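PDB 5CL2: sporulation-control protein spo0M from Bacillus subtilis, which controls the expression of spo0A and is required for Bacillus subtilis to pass the morphological stage 0 of sporulation. Local coordinates for residues A[92-97]-A[160-165]; A[135-140]-A[241-246]; A[188-193]-A[223-228]. All coordinates share one frame; numbering follows the deposited sequence.

Overall arrangement
The three contacts run from the junction with the N-terminal sheets into the later part of the chain. Interaction 1 joins the loop after strand 84-92 to the loop before strand 165-173, and its centre lies about 13 Å from that of interaction 3, with Leu-95 packed against the backbone of Leu-191 to Glu-193. Interactions 2 and 3 share an apolar core, their centres about 12 Å apart: Val-137 touches Phe-189, and Leu-243 touches Phe-228. Interactions 1 and 2 stay about 11 Å apart at their nearest atoms. The second subunit reaches interactions 1 and 3 but not 2. The sodium ion is held separately, by Thr-14, Asp-122 and Asp-124.

Interaction 1: A[92-97]-A[160-165]; sequences TLPLDT and QRRLPF
In Asp-96 the first torsion (chi1 47°) sets CG between the backbone N and the carbonyl carbon, and in Arg-162 CG lies anti to the backbone N before the chain bends at chi3; the two settings bring the carboxylate to the NE side of the guanidinium. Two nitrogens grip it side-on in a salt bridge. Arg-162 NE lies 2.9 Å from Asp-96 OD2, which uses its syn lone pair, while Arg-162 NH2 reaches Asp-96 OD1 at 3.1 Å along an almost straight N-H line (168°). The group planes stand 46° apart, a twisted pairing rather than a flat one. Leu-163 lies against both partners: its CD1 comes to 3.4 Å from Asp-96 OD2, and its CD2 sits over one face of the guanidinium, toward the rim. Pro-94 CB adds an oblique contact with Arg-162 NH2 at 3.8 Å. Asp-96 itself is carried on a type I turn from Pro-94 to Thr-97, in which Pro-94 O accepts from both N and OG1 of Thr-97. Outside the pair, Arg-162 NH2 also bonds Ile-68 O of strand 60-79, and Leu-95 N bonds Gln-160 OE1 of the second subunit. A water donates to Asp-96 OD2 (2.9 Å) and accepts from Leu-163 N, so OD2 receives both charged and neutral donors, an environment that would be expected to keep the carboxylate ionised.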
loop_
_atom_site.group_PDB
_atom_site.type_symbol
_atom_site.label_atom_id
_atom_site.label_comp_id
_atom_site.label_asym_id
_atom_site.label_seq_id
_atom_site.Cartn_x
_atom_site.Cartn_y
_atom_site.Cartn_z
ATOM N N THR A 92 -15.647 -1.788 -6.587
ATOM C CA THR A 92 -15.251 -0.407 -6.536
ATOM C C THR A 92 -13.860 -0.251 -7.106
ATOM O O THR A 92 -12.952 -1.006 -6.756
ATOM C CB THR A 92 -15.304 0.110 -5.105
ATOM O OG1 THR A 92 -16.598 -0.182 -4.568
ATOM C CG2 THR A 92 -15.056 1.613 -5.063
ATOM N N LEU A 93 -13.707 0.725 -7.993
ATOM C CA LEU A 93 -12.406 1.100 -8.534
ATOM C C LEU A 93 -11.557 1.661 -7.403
ATOM O O LEU A 93 -11.904 2.699 -6.829
ATOM C CB LEU A 93 -12.582 2.137 -9.635
ATOM C CG LEU A 93 -11.745 2.073 -10.905
ATOM C CD1 LEU A 93 -12.122 0.864 -11.708
ATOM C CD2 LEU A 93 -11.923 3.343 -11.730
ATOM N N PRO A 94 -10.443 0.985 -7.079
ATOM C CA PRO A 94 -9.534 1.453 -6.014
ATOM C C PRO A 94 -9.082 2.891 -6.261
ATOM O O PRO A 94 -9.027 3.306 -7.414
ATOM C CB PRO A 94 -8.350 0.484 -6.093
ATOM C CG PRO A 94 -8.959 -0.786 -6.713
ATOM C CD PRO A 94 -10.030 -0.306 -7.670
ATOM N N LEU A 95 -8.796 3.646 -5.206
ATOM C CA LEU A 95 -8.393 5.046 -5.367
ATOM C C LEU A 95 -7.004 5.226 -5.981
ATOM O O LEU A 95 -6.659 6.329 -6.435
ATOM C CB LEU A 95 -8.454 5.767 -4.018
ATOM C CG LEU A 95 -9.875 5.975 -3.489
ATOM C CD1 LEU A 95 -9.900 6.742 -2.159
ATOM C CD2 LEU A 95 -10.689 6.705 -4.541
ATOM N N ASP A 96 -6.194 4.173 -5.994
ATOM C CA ASP A 96 -4.866 4.272 -6.612
ATOM C C ASP A 96 -4.878 3.772 -8.076
ATOM O O ASP A 96 -3.814 3.579 -8.667
ATOM C CB ASP A 96 -3.804 3.517 -5.787
ATOM C CG ASP A 96 -4.274 2.120 -5.396
ATOM O OD1 ASP A 96 -5.397 1.782 -5.814
ATOM O OD2 ASP A 96 -3.533 1.352 -4.727
ATOM N N THR A 97 -6.062 3.495 -8.635
ATOM C CA THR A 97 -6.182 3.204 -10.069
ATOM C C THR A 97 -5.645 4.376 -10.896
ATOM O O THR A 97 -6.097 5.509 -10.716
ATOM C CB THR A 97 -7.654 2.953 -10.484
ATOM O OG1 THR A 97 -8.193 1.869 -9.730
ATOM C CG2 THR A 97 -7.763 2.636 -11.969
ATOM N N GLN A 160 6.884 2.560 -1.211
ATOM C CA GLN A 160 6.282 1.426 -0.502
ATOM C C GLN A 160 4.746 1.481 -0.430
ATOM O O GLN A 160 4.161 1.258 0.630
ATOM C CB GLN A 160 6.861 1.321 0.921
ATOM C CG GLN A 160 8.397 1.072 0.945
ATOM C CD GLN A 160 8.962 0.782 2.334
ATOM O OE1 GLN A 160 8.260 0.284 3.232
ATOM N NE2 GLN A 160 10.259 1.073 2.509
ATOM N N ARG A 161 4.105 1.775 -1.558
ATOM C CA ARG A 161 2.643 1.844 -1.611
ATOM C C ARG A 161 2.018 0.443 -1.784
ATOM O O ARG A 161 2.723 -0.571 -1.914
ATOM C CB ARG A 161 2.187 2.735 -2.767
ATOM C CG ARG A 161 3.007 3.991 -2.948
ATOM C CD ARG A 161 2.771 4.896 -1.790
ATOM N NE ARG A 161 1.392 5.365 -1.779
ATOM C CZ ARG A 161 0.839 5.974 -0.735
ATOM N NH1 ARG A 161 1.554 6.151 0.361
ATOM N NH2 ARG A 161 -0.422 6.386 -0.780
ATOM N N ARG A 162 0.691 0.410 -1.828
ATOM C CA ARG A 162 -0.034 -0.827 -2.061
ATOM C C ARG A 162 0.389 -1.425 -3.404
ATOM O O ARG A 162 0.745 -2.606 -3.485
ATOM C CB ARG A 162 -1.534 -0.563 -2.028
ATOM C CG ARG A 162 -2.357 -1.837 -1.994
ATOM C CD ARG A 162 -3.853 -1.577 -2.087
ATOM N NE ARG A 162 -4.273 -1.072 -3.396
ATOM C CZ ARG A 162 -4.711 -1.842 -4.391
ATOM N NH1 ARG A 162 -4.729 -3.156 -4.241
ATOM N NH2 ARG A 162 -5.093 -1.301 -5.547
ATOM N N LEU A 163 0.415 -0.595 -4.442
ATOM C CA LEU A 163 0.887 -1.018 -5.762
ATOM C C LEU A 163 2.396 -0.742 -5.913
ATOM O O LEU A 163 2.933 0.135 -5.270
ATOM C CB LEU A 163 0.098 -0.288 -6.838
ATOM C CG LEU A 163 -1.401 -0.523 -6.691
ATOM C CD1 LEU A 163 -2.161 0.325 -7.716
ATOM C CD2 LEU A 163 -1.696 -2.032 -6.887
ATOM N N PRO A 164 3.077 -1.521 -6.755
ATOM C CA PRO A 164 4.510 -1.394 -7.043
ATOM C C PRO A 164 4.886 -0.151 -7.850
ATOM O O PRO A 164 6.081 0.147 -7.995
ATOM C CB PRO A 164 4.818 -2.665 -7.835
ATOM C CG PRO A 164 3.447 -3.076 -8.446
ATOM C CD PRO A 164 2.470 -2.714 -7.378
ATOM N N PHE A 165 3.891 0.540 -8.396
ATOM C CA PHE A 165 4.131 1.700 -9.248
ATOM C C PHE A 165 3.437 2.974 -8.772
ATOM O O PHE A 165 2.549 2.923 -7.940
ATOM C CB PHE A 165 3.667 1.395 -10.674
ATOM C CG PHE A 165 2.186 1.175 -10.774
ATOM C CD1 PHE A 165 1.318 2.246 -10.945
ATOM C CD2 PHE A 165 1.662 -0.115 -10.686
ATOM C CE1 PHE A 165 -0.056 2.035 -11.023
ATOM C CE2 PHE A 165 0.305 -0.328 -10.765
ATOM C CZ PHE A 165 -0.554 0.754 -10.927
HETATM O O HOH W 1 -0.775 2.384 -4.650
#

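Interaction 2: A[135-140]-A[241-246]; sequences ENVLEA and EVLEEI
Leu-243 carries this contact, reaching from helix 236-248 with a single methyl, CD1, between two side chains of helix 132-143. Ala-140 takes the closer approach: its CB, pointing at the other helix, lies 3.6 Å from Leu-243 CD1. Val-137, one turn earlier, adds its CG1 at 4.2 Å from the same methyl, the two side chains crossing at about a right angle. With CG of the leucine anti to the carbonyl carbon and CD1 extended beyond it (chi2 170°), the methyl reaches the facing helix. Ala-140 offers only its CB to this methyl; the nearest CA atoms of the two segments, those of Ala-140 and Leu-243, are 7.7 Å apart. Beneath the pair lies the C-terminal sheet: Leu-243 also packs on Phe-200 and Phe-228, and Val-137 on Phe-189 and Ile-198. A polar link beside this core joins Asn-136 ND2 to Leu-233 O. Between the two segments themselves the chemistry is purely apolar, only 101 Å² summed over both sides, consistent with an association that depends on buried methyl contacts and on the sheet beneath both helices.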
loop_
_atom_site.group_PDB
_atom_site.type_symbol
_atom_site.label_atom_id
_atom_site.label_comp_id
_atom_site.label_asym_id
_atom_site.label_seq_id
_atom_site.Cartn_x
_atom_site.Cartn_y
_atom_site.Cartn_z
ATOM N N GLU A 135 -8.052 16.832 -11.256
ATOM C CA GLU A 135 -8.273 17.687 -12.415
ATOM C C GLU A 135 -8.159 19.171 -12.029
ATOM O O GLU A 135 -7.706 20.001 -12.826
ATOM C CB GLU A 135 -9.639 17.388 -13.029
ATOM C CG GLU A 135 -9.878 18.031 -14.381
ATOM C CD GLU A 135 -10.928 17.277 -15.186
ATOM O OE1 GLU A 135 -11.920 16.791 -14.587
ATOM O OE2 GLU A 135 -10.759 17.161 -16.419
ATOM N N ASN A 136 -8.520 19.486 -10.789
ATOM C CA ASN A 136 -8.315 20.818 -10.243
ATOM C C ASN A 136 -6.829 21.118 -10.155
ATOM O O ASN A 136 -6.391 22.197 -10.562
ATOM C CB ASN A 136 -8.957 20.962 -8.854
ATOM C CG ASN A 136 -10.477 21.069 -8.903
ATOM O OD1 ASN A 136 -11.080 21.108 -9.975
ATOM N ND2 ASN A 136 -11.103 21.091 -7.731
ATOM N N VAL A 137 -6.052 20.171 -9.630
ATOM C CA VAL A 137 -4.608 20.384 -9.529
ATOM C C VAL A 137 -3.989 20.569 -10.918
ATOM O O VAL A 137 -3.128 21.422 -11.110
ATOM C CB VAL A 137 -3.894 19.231 -8.801
ATOM C CG1 VAL A 137 -2.403 19.525 -8.690
ATOM C CG2 VAL A 137 -4.475 19.041 -7.409
ATOM N N LEU A 138 -4.451 19.787 -11.883
ATOM C CA LEU A 138 -3.891 19.799 -13.238
ATOM C C LEU A 138 -4.161 21.130 -13.924
ATOM O O LEU A 138 -3.271 21.725 -14.549
ATOM C CB LEU A 138 -4.482 18.659 -14.066
ATOM C CG LEU A 138 -4.141 17.246 -13.589
ATOM C CD1 LEU A 138 -4.929 16.180 -14.396
ATOM C CD2 LEU A 138 -2.628 17.008 -13.653
ATOM N N GLU A 139 -5.406 21.584 -13.807
ATOM C CA GLU A 139 -5.784 22.875 -14.350
ATOM C C GLU A 139 -5.006 23.994 -13.674
ATOM O O GLU A 139 -4.498 24.895 -14.347
ATOM C CB GLU A 139 -7.285 23.099 -14.186
ATOM C CG GLU A 139 -7.754 24.508 -14.525
ATOM C CD GLU A 139 -9.254 24.693 -14.313
ATOM O OE1 GLU A 139 -9.929 23.715 -13.915
ATOM O OE2 GLU A 139 -9.762 25.810 -14.560
ATOM N N ALA A 140 -4.882 23.911 -12.351
ATOM C CA ALA A 140 -4.116 24.884 -11.572
ATOM C C ALA A 140 -2.665 24.986 -12.030
ATOM O O ALA A 140 -2.138 26.083 -12.171
ATOM C CB ALA A 140 -4.173 24.538 -10.095
ATOM N N GLU A 241 -2.618 29.376 -5.800
ATOM C CA GLU A 241 -1.607 30.209 -5.153
ATOM C C GLU A 241 -0.783 29.362 -4.192
ATOM O O GLU A 241 0.419 29.609 -4.020
ATOM C CB GLU A 241 -2.210 31.406 -4.406
ATOM C CG GLU A 241 -3.493 31.984 -4.978
ATOM C CD GLU A 241 -3.939 33.242 -4.228
ATOM O OE1 GLU A 241 -3.056 33.955 -3.680
ATOM O OE2 GLU A 241 -5.167 33.504 -4.170
ATOM N N VAL A 242 -1.398 28.327 -3.619
ATOM C CA VAL A 242 -0.625 27.404 -2.799
ATOM C C VAL A 242 0.406 26.678 -3.662
ATOM O O VAL A 242 1.567 26.517 -3.269
ATOM C CB VAL A 242 -1.535 26.377 -2.080
ATOM C CG1 VAL A 242 -0.702 25.294 -1.397
ATOM C CG2 VAL A 242 -2.433 27.076 -1.067
ATOM N N LEU A 243 -0.010 26.279 -4.857
ATOM C CA LEU A 243 0.886 25.588 -5.779
ATOM C C LEU A 243 2.024 26.510 -6.236
ATOM O O LEU A 243 3.196 26.102 -6.270
ATOM C CB LEU A 243 0.082 25.034 -6.963
ATOM C CG LEU A 243 -0.857 23.914 -6.488
ATOM C CD1 LEU A 243 -1.834 23.496 -7.551
ATOM C CD2 LEU A 243 -0.070 22.719 -5.954
ATOM N N GLU A 244 1.688 27.761 -6.543
ATOM C CA GLU A 244 2.703 28.784 -6.882
ATOM C C GLU A 244 3.757 28.926 -5.759
ATOM O O GLU A 244 4.977 28.927 -6.013
ATOM C CB GLU A 244 2.010 30.122 -7.163
ATOM C CG GLU A 244 2.868 31.169 -7.861
ATOM C CD GLU A 244 2.095 32.450 -8.187
ATOM O OE1 GLU A 244 1.250 32.873 -7.372
ATOM O OE2 GLU A 244 2.267 32.980 -9.303
ATOM N N GLU A 245 3.279 29.008 -4.517
ATOM C CA GLU A 245 4.175 29.057 -3.346
ATOM C C GLU A 245 5.074 27.827 -3.216
ATOM O O GLU A 245 6.271 27.959 -2.926
ATOM C CB GLU A 245 3.390 29.233 -2.040
ATOM C CG GLU A 245 4.307 29.571 -0.847
ATOM C CD GLU A 245 3.589 30.235 0.324
ATOM O OE1 GLU A 245 2.418 30.643 0.168
ATOM O OE2 GLU A 245 4.201 30.344 1.410
ATOM N N ILE A 246 4.481 26.636 -3.366
ATOM C CA ILE A 246 5.245 25.391 -3.294
ATOM C C ILE A 246 6.344 25.368 -4.352
ATOM O O ILE A 246 7.491 25.013 -4.058
ATOM C CB ILE A 246 4.335 24.134 -3.470
ATOM C CG1 ILE A 246 3.299 24.070 -2.343
ATOM C CG2 ILE A 246 5.186 22.880 -3.468
ATOM C CD1 ILE A 246 2.265 22.957 -2.469
#

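Interaction 3: A[188-193]-A[223-228]; sequences IFLLDE and LVRVRF
Asp-192 and Arg-227 approach from opposite directions in a salt bridge, the guanidinium gripping end-on through NH1 and NH2. Arg-227 NH2 lies 2.6 Å from Asp-192 OD1, which offers its syn lone pair, and Arg-227 NH1 lies 2.9 Å from Asp-192 OD2, met on the syn side but somewhat out of the carboxylate plane. With the two planes only 24° apart, the four polar atoms form a nearly flat, forked pairing. The second touch is looser: Leu-190 CD1 sits 3.9 Å from Arg-225 NH2, oblique to the guanidinium, the side chains crossing at about a right angle.

Both arginines start out extended from the strand and stay so to NE, long enough to span the intervening strand 195-202. That strand also supplies the main partner of Arg-225, whose NE forms a salt bridge with Glu-197. Asp-192 is fixed from its own side as well, since OD1 accepts from the backbone N of Asp-194. Were Asp-192 replaced by an alanine, the Arg-227 guanidinium is likely to lose its bidentate partner and be freer to turn, and the Asp-194 amide to lose this acceptor. The second subunit lies close by, where its Arg-225 makes a long, weak ion pair with Asp-192.

Strands 185-191 and 224-229 are not neighbours: each pairs antiparallel with 195-202, so they run parallel to one another, one strand apart. Phe-189 and Phe-228 point against helices 132-143 and 236-248, while the polar side chains described here lie on the face turned away from those helices, which the second subunit approaches. Arg-227 thus reaches over strand 195-202 to an aspartate at the connection between strands 185-191 and 195-202, in an antiparallel five-stranded sheet with the two helices layered on one face.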
loop_
_atom_site.group_PDB
_atom_site.type_symbol
_atom_site.label_atom_id
_atom_site.label_comp_id
_atom_site.label_asym_id
_atom_site.label_seq_id
_atom_site.Cartn_x
_atom_site.Cartn_y
_atom_site.Cartn_z
ATOM N N ILE A 188 3.264 13.469 -8.507
ATOM C CA ILE A 188 2.601 12.217 -8.206
ATOM C C ILE A 188 1.407 12.498 -7.310
ATOM O O ILE A 188 1.540 13.160 -6.278
ATOM C CB ILE A 188 3.537 11.223 -7.505
ATOM C CG1 ILE A 188 4.674 10.814 -8.425
ATOM C CG2 ILE A 188 2.764 9.967 -7.043
ATOM C CD1 ILE A 188 5.833 10.202 -7.655
ATOM N N PHE A 189 0.239 12.014 -7.711
ATOM C CA PHE A 189 -0.949 12.118 -6.873
ATOM C C PHE A 189 -1.202 10.823 -6.116
ATOM O O PHE A 189 -1.284 9.747 -6.719
ATOM C CB PHE A 189 -2.162 12.438 -7.719
ATOM C CG PHE A 189 -2.017 13.670 -8.512
ATOM C CD1 PHE A 189 -2.231 14.901 -7.937
ATOM C CD2 PHE A 189 -1.629 13.608 -9.824
ATOM C CE1 PHE A 189 -2.101 16.038 -8.660
ATOM C CE2 PHE A 189 -1.478 14.757 -10.556
ATOM C CZ PHE A 189 -1.717 15.980 -9.961
ATOM N N LEU A 190 -1.330 10.927 -4.804
ATOM C CA LEU A 190 -1.785 9.816 -3.987
ATOM C C LEU A 190 -3.155 10.173 -3.425
ATOM O O LEU A 190 -3.278 10.968 -2.488
ATOM C CB LEU A 190 -0.788 9.539 -2.863
ATOM C CG LEU A 190 0.672 9.465 -3.316
ATOM C CD1 LEU A 190 1.614 9.414 -2.119
ATOM C CD2 LEU A 190 0.857 8.240 -4.193
ATOM N N LEU A 191 -4.180 9.564 -4.004
ATOM C CA LEU A 191 -5.550 9.910 -3.708
ATOM C C LEU A 191 -6.085 9.016 -2.617
ATOM O O LEU A 191 -5.932 7.799 -2.680
ATOM C CB LEU A 191 -6.397 9.783 -4.962
ATOM C CG LEU A 191 -7.871 10.105 -4.784
ATOM C CD1 LEU A 191 -8.009 11.573 -4.464
ATOM C CD2 LEU A 191 -8.612 9.753 -6.047
ATOM N N ASP A 192 -6.695 9.620 -1.606
ATOM C CA ASP A 192 -7.414 8.873 -0.586
ATOM C C ASP A 192 -8.787 9.512 -0.395
ATOM O O ASP A 192 -9.166 10.422 -1.150
ATOM C CB ASP A 192 -6.608 8.789 0.719
ATOM C CG ASP A 192 -6.218 10.168 1.279
ATOM O OD1 ASP A 192 -7.030 10.769 2.011
ATOM O OD2 ASP A 192 -5.092 10.644 0.978
ATOM N N GLU A 193 -9.546 8.995 0.568
ATOM C CA GLU A 193 -10.938 9.394 0.778
ATOM C C GLU A 193 -11.102 10.827 1.316
ATOM O O GLU A 193 -12.091 11.503 1.031
ATOM C CB GLU A 193 -11.615 8.407 1.743
ATOM C CG GLU A 193 -11.643 6.934 1.287
ATOM C CD GLU A 193 -12.754 6.634 0.291
ATOM O OE1 GLU A 193 -13.444 7.589 -0.131
ATOM O OE2 GLU A 193 -12.958 5.438 -0.046
ATOM N N LEU A 223 12.892 15.897 -1.404
ATOM C CA LEU A 223 11.676 15.671 -2.145
ATOM C C LEU A 223 10.575 16.479 -1.486
ATOM O O LEU A 223 10.475 16.491 -0.258
ATOM C CB LEU A 223 11.360 14.175 -2.159
ATOM C CG LEU A 223 10.134 13.626 -2.850
ATOM C CD1 LEU A 223 10.476 12.230 -3.290
ATOM C CD2 LEU A 223 9.012 13.615 -1.854
ATOM N N VAL A 224 9.773 17.182 -2.276
ATOM C CA VAL A 224 8.666 17.940 -1.699
ATOM C C VAL A 224 7.394 17.106 -1.622
ATOM O O VAL A 224 6.905 16.599 -2.638
ATOM C CB VAL A 224 8.407 19.214 -2.484
ATOM C CG1 VAL A 224 7.188 19.923 -1.936
ATOM C CG2 VAL A 224 9.631 20.104 -2.377
ATOM N N ARG A 225 6.872 16.936 -0.416
ATOM C CA ARG A 225 5.703 16.100 -0.232
ATOM C C ARG A 225 4.635 16.811 0.587
ATOM O O ARG A 225 4.819 17.040 1.770
ATOM C CB ARG A 225 6.117 14.783 0.431
ATOM C CG ARG A 225 5.134 13.663 0.199
ATOM C CD ARG A 225 5.754 12.301 0.468
ATOM N NE ARG A 225 4.704 11.316 0.710
ATOM C CZ ARG A 225 4.902 10.003 0.794
ATOM N NH1 ARG A 225 6.120 9.494 0.647
ATOM N NH2 ARG A 225 3.875 9.198 1.025
ATOM N N VAL A 226 3.494 17.113 -0.030
ATOM C CA VAL A 226 2.493 17.958 0.624
ATOM C C VAL A 226 1.067 17.392 0.583
ATOM O O VAL A 226 0.558 17.046 -0.490
ATOM C CB VAL A 226 2.472 19.373 -0.012
ATOM C CG1 VAL A 226 1.274 20.179 0.498
ATOM C CG2 VAL A 226 3.800 20.112 0.243
ATOM N N ARG A 227 0.406 17.336 1.743
ATOM C CA ARG A 227 -0.991 16.905 1.769
ATOM C C ARG A 227 -1.970 18.079 1.679
ATOM O O ARG A 227 -1.815 19.082 2.370
ATOM C CB ARG A 227 -1.285 16.095 3.031
ATOM C CG ARG A 227 -2.771 15.976 3.295
ATOM C CD ARG A 227 -3.103 14.834 4.226
ATOM N NE ARG A 227 -4.457 14.374 3.953
ATOM C CZ ARG A 227 -4.733 13.336 3.169
ATOM N NH1 ARG A 227 -3.746 12.638 2.617
ATOM N NH2 ARG A 227 -5.992 12.989 2.950
ATOM N N PHE A 228 -2.945 17.948 0.794
ATOM C CA PHE A 228 -4.093 18.842 0.659
ATOM C C PHE A 228 -5.359 18.131 1.121
ATOM O O PHE A 228 -5.533 16.927 0.878
ATOM C CB PHE A 228 -4.300 19.274 -0.799
ATOM C CG PHE A 228 -3.168 20.080 -1.382
ATOM C CD1 PHE A 228 -1.940 19.491 -1.658
ATOM C CD2 PHE A 228 -3.354 21.410 -1.713
ATOM C CE1 PHE A 228 -0.911 20.238 -2.207
ATOM C CE2 PHE A 228 -2.323 22.154 -2.266
ATOM C CZ PHE A 228 -1.109 21.565 -2.514
#